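Xylose isomerase-like TIM barrel domain-containing protein (PDB 3AYV) is a zinc-binding TIM-barrel protein of uncharacterised function, suggested to help protect against oxidative stress and possibly related to AP endonucleases. Local coordinates at residues A[114-119]-A[147-152]. Residues are numbered along the deposited sequence; the frame is centred on the assembly and turned at random.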
ATOM      1  N   PRO A 114     -11.480  -6.328  16.369  1.00 11.49           N
ATOM      2  CA  PRO A 114     -10.250  -6.345  17.152  1.00 10.43           C
ATOM      3  C   PRO A 114      -9.115  -5.585  16.455  1.00  9.72           C
ATOM      4  O   PRO A 114      -8.323  -4.899  17.126  1.00 10.54           O
ATOM      5  CB  PRO A 114      -9.936  -7.852  17.263  1.00 10.66           C
ATOM      6  CG  PRO A 114     -11.317  -8.451  17.386  1.00 11.17           C
ATOM      7  CD  PRO A 114     -12.106  -7.668  16.342  1.00 11.83           C
ATOM      8  N   LEU A 115      -9.034  -5.691  15.131  1.00  9.79           N
ATOM      9  CA  LEU A 115      -8.048  -4.884  14.381  1.00  9.63           C
ATOM     10  C   LEU A 115      -8.328  -3.361  14.494  1.00  9.75           C
ATOM     11  O   LEU A 115      -7.411  -2.580  14.771  1.00  9.36           O
ATOM     12  CB  LEU A 115      -7.954  -5.308  12.913  1.00  9.71           C
ATOM     13  CG  LEU A 115      -6.924  -4.496  12.089  1.00  9.50           C
ATOM     14  CD1 LEU A 115      -5.510  -4.827  12.609  1.00 10.64           C
ATOM     15  CD2 LEU A 115      -7.064  -4.855  10.617  1.00 12.09           C
ATOM     16  N   ALA A 116      -9.585  -2.956  14.356  1.00  9.58           N
ATOM     17  CA  ALA A 116      -9.930  -1.525  14.453  1.00 10.37           C
ATOM     18  C   ALA A 116      -9.480  -0.999  15.808  1.00 11.23           C
ATOM     19  O   ALA A 116      -8.943   0.116  15.917  1.00 11.17           O
ATOM     20  CB  ALA A 116     -11.444  -1.323  14.285  1.00 10.53           C
ATOM     21  N   GLU A 117      -9.713  -1.802  16.847  1.00 11.49           N
ATOM     22  CA  GLU A 117      -9.313  -1.424  18.184  1.00 13.85           C
ATOM     23  C   GLU A 117      -7.791  -1.343  18.317  1.00 13.17           C
ATOM     24  O   GLU A 117      -7.262  -0.373  18.839  1.00 12.48           O
ATOM     25  CB  GLU A 117      -9.913  -2.399  19.211  1.00 15.28           C
ATOM     26  CG  GLU A 117      -9.357  -2.179  20.619  1.00 22.81           C
ATOM     27  CD  GLU A 117      -9.908  -3.182  21.609  1.00 31.40           C
ATOM     28  OE1 GLU A 117     -10.812  -2.811  22.393  1.00 34.22           O
ATOM     29  OE2 GLU A 117      -9.439  -4.347  21.573  1.00 36.23           O
ATOM     30  N   ALA A 118      -7.087  -2.357  17.819  1.00 12.16           N
ATOM     31  CA  ALA A 118      -5.632  -2.399  17.902  1.00 12.10           C
ATOM     32  C   ALA A 118      -4.977  -1.251  17.118  1.00 11.97           C
ATOM     33  O   ALA A 118      -3.842  -0.814  17.440  1.00 12.86           O
ATOM     34  CB  ALA A 118      -5.112  -3.771  17.411  1.00 11.37           C
ATOM     35  N   LEU A 119      -5.685  -0.749  16.119  1.00 11.58           N
ATOM     36  CA  LEU A 119      -5.177   0.349  15.299  1.00 12.24           C
ATOM     37  C   LEU A 119      -5.382   1.716  15.954  1.00 12.97           C
ATOM     38  O   LEU A 119      -4.912   2.712  15.418  1.00 12.51           O
ATOM     39  CB  LEU A 119      -5.841   0.358  13.930  1.00 12.08           C
ATOM     40  CG  LEU A 119      -5.289  -0.715  12.971  1.00 12.93           C
ATOM     41  CD1 LEU A 119      -6.208  -0.789  11.800  1.00  9.91           C
ATOM     42  CD2 LEU A 119      -3.852  -0.319  12.531  1.00 13.50           C
ATOM     43  N   ARG A 147     -14.345  -3.890   5.380  1.00 11.74           N
ATOM     44  CA  ARG A 147     -15.388  -2.869   5.516  1.00 13.40           C
ATOM     45  C   ARG A 147     -15.642  -2.411   6.985  1.00 12.49           C
ATOM     46  O   ARG A 147     -15.712  -1.207   7.237  1.00 12.99           O
ATOM     47  CB  ARG A 147     -16.686  -3.346   4.833  1.00 13.58           C
ATOM     48  CG  ARG A 147     -17.720  -2.233   4.658  1.00 18.58           C
ATOM     49  CD  ARG A 147     -18.922  -2.722   3.872  1.00 20.87           C
ATOM     50  NE  ARG A 147     -18.678  -2.699   2.427  1.00 23.65           N
ATOM     51  CZ  ARG A 147     -18.808  -1.613   1.665  1.00 26.77           C
ATOM     52  NH1 ARG A 147     -19.159  -0.449   2.207  1.00 27.60           N
ATOM     53  NH2 ARG A 147     -18.577  -1.689   0.356  1.00 28.14           N
ATOM     54  N   PRO A 148     -15.777  -3.352   7.948  1.00 11.95           N
ATOM     55  CA  PRO A 148     -16.003  -2.892   9.337  1.00 11.98           C
ATOM     56  C   PRO A 148     -14.809  -2.146   9.964  1.00 12.38           C
ATOM     57  O   PRO A 148     -14.994  -1.289  10.862  1.00 12.78           O
ATOM     58  CB  PRO A 148     -16.242  -4.203  10.099  1.00 11.06           C
ATOM     59  CG  PRO A 148     -16.650  -5.237   9.003  1.00 12.19           C
ATOM     60  CD  PRO A 148     -15.740  -4.834   7.874  1.00 11.10           C
ATOM     61  N   VAL A 149     -13.594  -2.471   9.535  1.00 11.55           N
ATOM     62  CA  VAL A 149     -12.417  -1.745  10.041  1.00 12.39           C
ATOM     63  C   VAL A 149     -12.523  -0.289   9.607  1.00 12.69           C
ATOM     64  O   VAL A 149     -12.321   0.645  10.407  1.00 13.03           O
ATOM     65  CB  VAL A 149     -11.075  -2.332   9.529  1.00 12.36           C
ATOM     66  CG1 VAL A 149      -9.882  -1.649  10.216  1.00 13.91           C
ATOM     67  CG2 VAL A 149     -11.018  -3.864   9.758  1.00 12.34           C
ATOM     68  N   LEU A 150     -12.788  -0.093   8.314  1.00 12.11           N
ATOM     69  CA  LEU A 150     -12.993   1.255   7.778  1.00 12.32           C
ATOM     70  C   LEU A 150     -14.155   1.973   8.457  1.00 13.28           C
ATOM     71  O   LEU A 150     -14.031   3.151   8.836  1.00 14.07           O
ATOM     72  CB  LEU A 150     -13.225   1.183   6.260  1.00 11.84           C
ATOM     73  CG  LEU A 150     -12.103   0.468   5.497  1.00 12.09           C
ATOM     74  CD1 LEU A 150     -12.515   0.165   4.079  1.00 11.87           C
ATOM     75  CD2 LEU A 150     -10.855   1.354   5.523  1.00 12.45           C
ATOM     76  N   GLU A 151     -15.280   1.289   8.618  1.00 13.98           N
ATOM     77  CA  GLU A 151     -16.473   1.941   9.190  1.00 15.61           C
ATOM     78  C   GLU A 151     -16.247   2.341  10.642  1.00 15.40           C
ATOM     79  O   GLU A 151     -16.685   3.412  11.072  1.00 14.21           O
ATOM     80  CB  GLU A 151     -17.646   0.988   9.197  1.00 16.28           C
ATOM     81  CG  GLU A 151     -18.166   0.501   7.916  1.00 22.58           C
ATOM     82  CD  GLU A 151     -19.341  -0.423   8.212  1.00 28.76           C
ATOM     83  OE1 GLU A 151     -19.136  -1.669   8.310  1.00 33.87           O
ATOM     84  OE2 GLU A 151     -20.441   0.114   8.443  1.00 30.48           O
ATOM     85  N   ALA A 152     -15.599   1.457  11.407  1.00 15.02           N
ATOM     86  CA  ALA A 152     -15.296   1.755  12.806  1.00 15.79           C
ATOM     87  C   ALA A 152     -14.460   3.021  12.927  1.00 17.14           C
ATOM     88  O   ALA A 152     -14.613   3.796  13.894  1.00 17.16           O
ATOM     89  CB  ALA A 152     -14.612   0.553  13.517  1.00 16.03           C
TER
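Val149 is the residue of 147-152 that reaches three partners on 114-119, and it does so with both branches of its fork. CG1, set anti to the backbone N (chi1 -173°), comes against Leu119 CD1 at 4.1 Å, the two side chains crossing at about a right angle. The same methyl also lies over the backbone of the facing helix, 4.2 Å from Ala116 CA. The other branch, CG2, meets Leu115 CD2 at 4.2 Å. The two leucines thus each give one methyl to a different prong of the valine. One turn on, Ala152 faces Ala116 methyl to methyl, CB to CB at 3.8 Å, at the more exposed margin of the contact.

With a methyl as the side chain of Ala116, its CA comes within 5.1 Å of Val149 CA. The axes of the short helical segments pass 8.9 Å apart, at a crossing angle of -40°. Around this pairing, Val149 also touches Ala112 and Leu157, and Leu119 rests on Leu63. Just past Ala152, His153 adds a polar tie, its NE2 hydrogen-bonded to Ala116 O.

Both helices belong to the outer layer of the TIM barrel: helix 112-118 lies in the connection between strands 92-96 and 132-136, while helix 147-153 lies in the one that follows, leading to strand 158-162. Leu115 extends inward far enough to touch Ser97, and its side chain is about 8 Å from that of the zinc ligand His96. Between the two segments themselves the contact is wholly apolar and buries 174 Å², counting both sides. Within 114-119 and 147-152 the fit therefore probably rests on complementary shape and exclusion of water, with the His153 bond adding one directional link at the end of helix 147-153.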